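Local coordinates for protein diguanylate cyclase DosC (Escherichia coli, PDB 4ZVA) that probably synthesises the second messenger cyclic di-GMP in response to oxygen, which it senses through a haem-binding globin domain, at residues 6-11 with 77-82. Residues are numbered along the deposited sequence; the frame is centred on the assembly and turned at random.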
ATOM      1  N   GLU A   6       4.498 -15.112  -6.153  1.00 46.50           N
ATOM      2  CA  GLU A   6       4.391 -14.210  -5.014  1.00 48.27           C
ATOM      3  C   GLU A   6       2.958 -14.163  -4.492  1.00 45.14           C
ATOM      4  O   GLU A   6       2.722 -14.253  -3.287  1.00 42.42           O
ATOM      5  CB  GLU A   6       4.862 -12.808  -5.408  1.00 46.05           C
ATOM      6  CG  GLU A   6       4.615 -11.737  -4.361  1.00 51.99           C
ATOM      7  CD  GLU A   6       5.654 -11.730  -3.263  1.00 56.03           C
ATOM      8  OE1 GLU A   6       5.558 -10.867  -2.364  1.00 60.52           O
ATOM      9  OE2 GLU A   6       6.570 -12.580  -3.298  1.00 66.58           O
ATOM     10  N   TRP A   7       2.002 -14.031  -5.406  1.00 40.75           N
ATOM     11  CA  TRP A   7       0.592 -14.001  -5.033  1.00 40.66           C
ATOM     12  C   TRP A   7       0.182 -15.343  -4.438  1.00 44.45           C
ATOM     13  O   TRP A   7      -0.520 -15.395  -3.427  1.00 45.02           O
ATOM     14  CB  TRP A   7      -0.273 -13.644  -6.242  1.00 41.97           C
ATOM     15  CG  TRP A   7      -1.591 -13.028  -5.881  1.00 42.25           C
ATOM     16  CD1 TRP A   7      -2.277 -13.178  -4.710  1.00 40.82           C
ATOM     17  CD2 TRP A   7      -2.353 -12.116  -6.677  1.00 40.65           C
ATOM     18  NE1 TRP A   7      -3.435 -12.438  -4.742  1.00 40.27           N
ATOM     19  CE2 TRP A   7      -3.502 -11.773  -5.938  1.00 39.70           C
ATOM     20  CE3 TRP A   7      -2.180 -11.563  -7.949  1.00 41.73           C
ATOM     21  CZ2 TRP A   7      -4.473 -10.905  -6.429  1.00 41.69           C
ATOM     22  CZ3 TRP A   7      -3.143 -10.700  -8.434  1.00 40.57           C
ATOM     23  CH2 TRP A   7      -4.276 -10.381  -7.676  1.00 42.56           C
ATOM     24  N   THR A   8       0.641 -16.422  -5.065  1.00 42.51           N
ATOM     25  CA  THR A   8       0.395 -17.774  -4.574  1.00 42.88           C
ATOM     26  C   THR A   8       0.961 -17.965  -3.174  1.00 48.33           C
ATOM     27  O   THR A   8       0.292 -18.507  -2.293  1.00 46.26           O
ATOM     28  CB  THR A   8       1.012 -18.834  -5.508  1.00 48.27           C
ATOM     29  OG1 THR A   8       0.346 -18.802  -6.775  1.00 47.83           O
ATOM     30  CG2 THR A   8       0.885 -20.224  -4.907  1.00 44.82           C
ATOM     31  N   GLY A   9       2.201 -17.526  -2.982  1.00 45.56           N
ATOM     32  CA  GLY A   9       2.850 -17.604  -1.687  1.00 43.25           C
ATOM     33  C   GLY A   9       2.075 -16.864  -0.613  1.00 38.24           C
ATOM     34  O   GLY A   9       1.915 -17.365   0.497  1.00 46.76           O
ATOM     35  N   LEU A  10       1.589 -15.673  -0.949  1.00 38.47           N
ATOM     36  CA  LEU A  10       0.816 -14.862  -0.010  1.00 46.41           C
ATOM     37  C   LEU A  10      -0.426 -15.597   0.490  1.00 42.02           C
ATOM     38  O   LEU A  10      -0.716 -15.601   1.686  1.00 43.34           O
ATOM     39  CB  LEU A  10       0.411 -13.538  -0.657  1.00 43.56           C
ATOM     40  CG  LEU A  10      -0.487 -12.642   0.197  1.00 45.39           C
ATOM     41  CD1 LEU A  10       0.238 -12.198   1.458  1.00 50.40           C
ATOM     42  CD2 LEU A  10      -0.959 -11.442  -0.608  1.00 48.42           C
ATOM     43  N   VAL A  11      -1.144 -16.232  -0.430  1.00 43.21           N
ATOM     44  CA  VAL A  11      -2.337 -16.993  -0.078  1.00 39.70           C
ATOM     45  C   VAL A  11      -1.956 -18.225   0.735  1.00 47.79           C
ATOM     46  O   VAL A  11      -2.600 -18.550   1.734  1.00 48.62           O
ATOM     47  CB  VAL A  11      -3.123 -17.423  -1.335  1.00 41.79           C
ATOM     48  CG1 VAL A  11      -4.303 -18.314  -0.960  1.00 40.73           C
ATOM     49  CG2 VAL A  11      -3.591 -16.201  -2.115  1.00 39.51           C
ATOM     50  N   ASP A  77      -5.598 -21.198  -6.805  1.00 48.51           N
ATOM     51  CA  ASP A  77      -5.964 -21.498  -8.184  1.00 47.42           C
ATOM     52  C   ASP A  77      -6.633 -20.311  -8.871  1.00 49.34           C
ATOM     53  O   ASP A  77      -6.881 -20.344 -10.076  1.00 55.47           O
ATOM     54  CB  ASP A  77      -6.881 -22.723  -8.234  1.00 56.47           C
ATOM     55  CG  ASP A  77      -6.203 -23.981  -7.721  1.00 64.50           C
ATOM     56  OD1 ASP A  77      -4.971 -24.107  -7.890  1.00 65.93           O
ATOM     57  OD2 ASP A  77      -6.898 -24.846  -7.143  1.00 67.36           O
ATOM     58  N   ASP A  78      -6.913 -19.262  -8.103  1.00 43.61           N
ATOM     59  CA  ASP A  78      -7.530 -18.056  -8.648  1.00 45.26           C
ATOM     60  C   ASP A  78      -6.489 -17.058  -9.140  1.00 48.09           C
ATOM     61  O   ASP A  78      -6.802 -16.166  -9.932  1.00 47.63           O
ATOM     62  CB  ASP A  78      -8.420 -17.384  -7.598  1.00 53.05           C
ATOM     63  CG  ASP A  78      -9.633 -18.217  -7.236  1.00 53.80           C
ATOM     64  OD1 ASP A  78     -10.085 -19.020  -8.081  1.00 54.42           O
ATOM     65  OD2 ASP A  78     -10.133 -18.064  -6.103  1.00 49.35           O
ATOM     66  N   VAL A  79      -5.255 -17.216  -8.662  1.00 47.55           N
ATOM     67  CA  VAL A  79      -4.179 -16.254  -8.903  1.00 47.75           C
ATOM     68  C   VAL A  79      -3.994 -15.934 -10.380  1.00 47.54           C
ATOM     69  O   VAL A  79      -3.915 -14.768 -10.767  1.00 47.95           O
ATOM     70  CB  VAL A  79      -2.833 -16.764  -8.337  1.00 47.25           C
ATOM     71  CG1 VAL A  79      -1.693 -15.847  -8.755  1.00 47.85           C
ATOM     72  CG2 VAL A  79      -2.900 -16.878  -6.822  1.00 46.05           C
ATOM     73  N   GLU A  80      -3.925 -16.975 -11.201  1.00 52.73           N
ATOM     74  CA  GLU A  80      -3.719 -16.800 -12.631  1.00 49.13           C
ATOM     75  C   GLU A  80      -4.854 -16.003 -13.272  1.00 53.08           C
ATOM     76  O   GLU A  80      -4.610 -15.133 -14.108  1.00 51.62           O
ATOM     77  CB  GLU A  80      -3.564 -18.159 -13.309  1.00 60.08           C
ATOM     78  CG  GLU A  80      -2.998 -18.090 -14.712  1.00 63.59           C
ATOM     79  CD  GLU A  80      -2.513 -19.438 -15.201  1.00 75.06           C
ATOM     80  OE1 GLU A  80      -1.897 -20.174 -14.400  1.00 71.63           O
ATOM     81  OE2 GLU A  80      -2.751 -19.765 -16.383  1.00 81.50           O
ATOM     82  N   ARG A  81      -6.089 -16.293 -12.870  1.00 50.82           N
ATOM     83  CA  ARG A  81      -7.248 -15.574 -13.392  1.00 47.31           C
ATOM     84  C   ARG A  81      -7.272 -14.124 -12.905  1.00 48.96           C
ATOM     85  O   ARG A  81      -7.640 -13.213 -13.647  1.00 46.77           O
ATOM     86  CB  ARG A  81      -8.550 -16.279 -12.995  1.00 50.73           C
ATOM     87  CG  ARG A  81      -9.766 -15.798 -13.776  1.00 60.26           C
ATOM     88  CD  ARG A  81     -11.059 -16.471 -13.322  1.00 55.67           C
ATOM     89  NE  ARG A  81     -11.661 -15.791 -12.178  1.00 63.57           N
ATOM     90  CZ  ARG A  81     -11.609 -16.232 -10.925  1.00 62.27           C
ATOM     91  NH1 ARG A  81     -10.982 -17.367 -10.641  1.00 61.80           N
ATOM     92  NH2 ARG A  81     -12.188 -15.538  -9.953  1.00 56.91           N
ATOM     93  N   LEU A  82      -6.885 -13.921 -11.649  1.00 51.35           N
ATOM     94  CA  LEU A  82      -6.866 -12.587 -11.057  1.00 50.75           C
ATOM     95  C   LEU A  82      -5.873 -11.662 -11.746  1.00 48.10           C
ATOM     96  O   LEU A  82      -6.133 -10.469 -11.907  1.00 42.62           O
ATOM     97  CB  LEU A  82      -6.541 -12.671  -9.567  1.00 44.85           C
ATOM     98  CG  LEU A  82      -7.671 -13.215  -8.697  1.00 47.48           C
ATOM     99  CD1 LEU A  82      -7.216 -13.310  -7.260  1.00 48.64           C
ATOM    100  CD2 LEU A  82      -8.904 -12.335  -8.817  1.00 48.98           C
TER
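In this haem-binding sensor globin, the short N-terminal helix 2-13 lies against the first turn of helix 79-96, and W7, V79 and L82 form the apolar seam between them, with the haem about 10 Å from the W7 side chain. The CB of W7 already points at helix 79-96 and rests on V79 CG1 at 3.6 Å. With CG anti to the backbone N (chi1 -155°), the indole is placed so that its six-membered ring reaches L82: W7 CH2 lies 3.7 Å from L82 CB and W7 CZ2 3.7 Å from L82 CD1, the two side chains running roughly perpendicular to each other. The other methyl of V79, CG2, meets T8 OG1 at 3.8 Å, a van der Waals contact; the hydroxyl itself is hydrogen-bonded to the backbone O of K4, one turn back. Away from helix 2-13, R81 NH1 reaches back to D78 OD1 at 3.2 Å in a salt bridge, the N-H coming from above the carboxylate plane while OD1 lies in the guanidinium plane. A74 of the preceding loop touches both W7 and L82, helix 125-147 adds I141 against W7, and N70 of helix 54-72 borders L82.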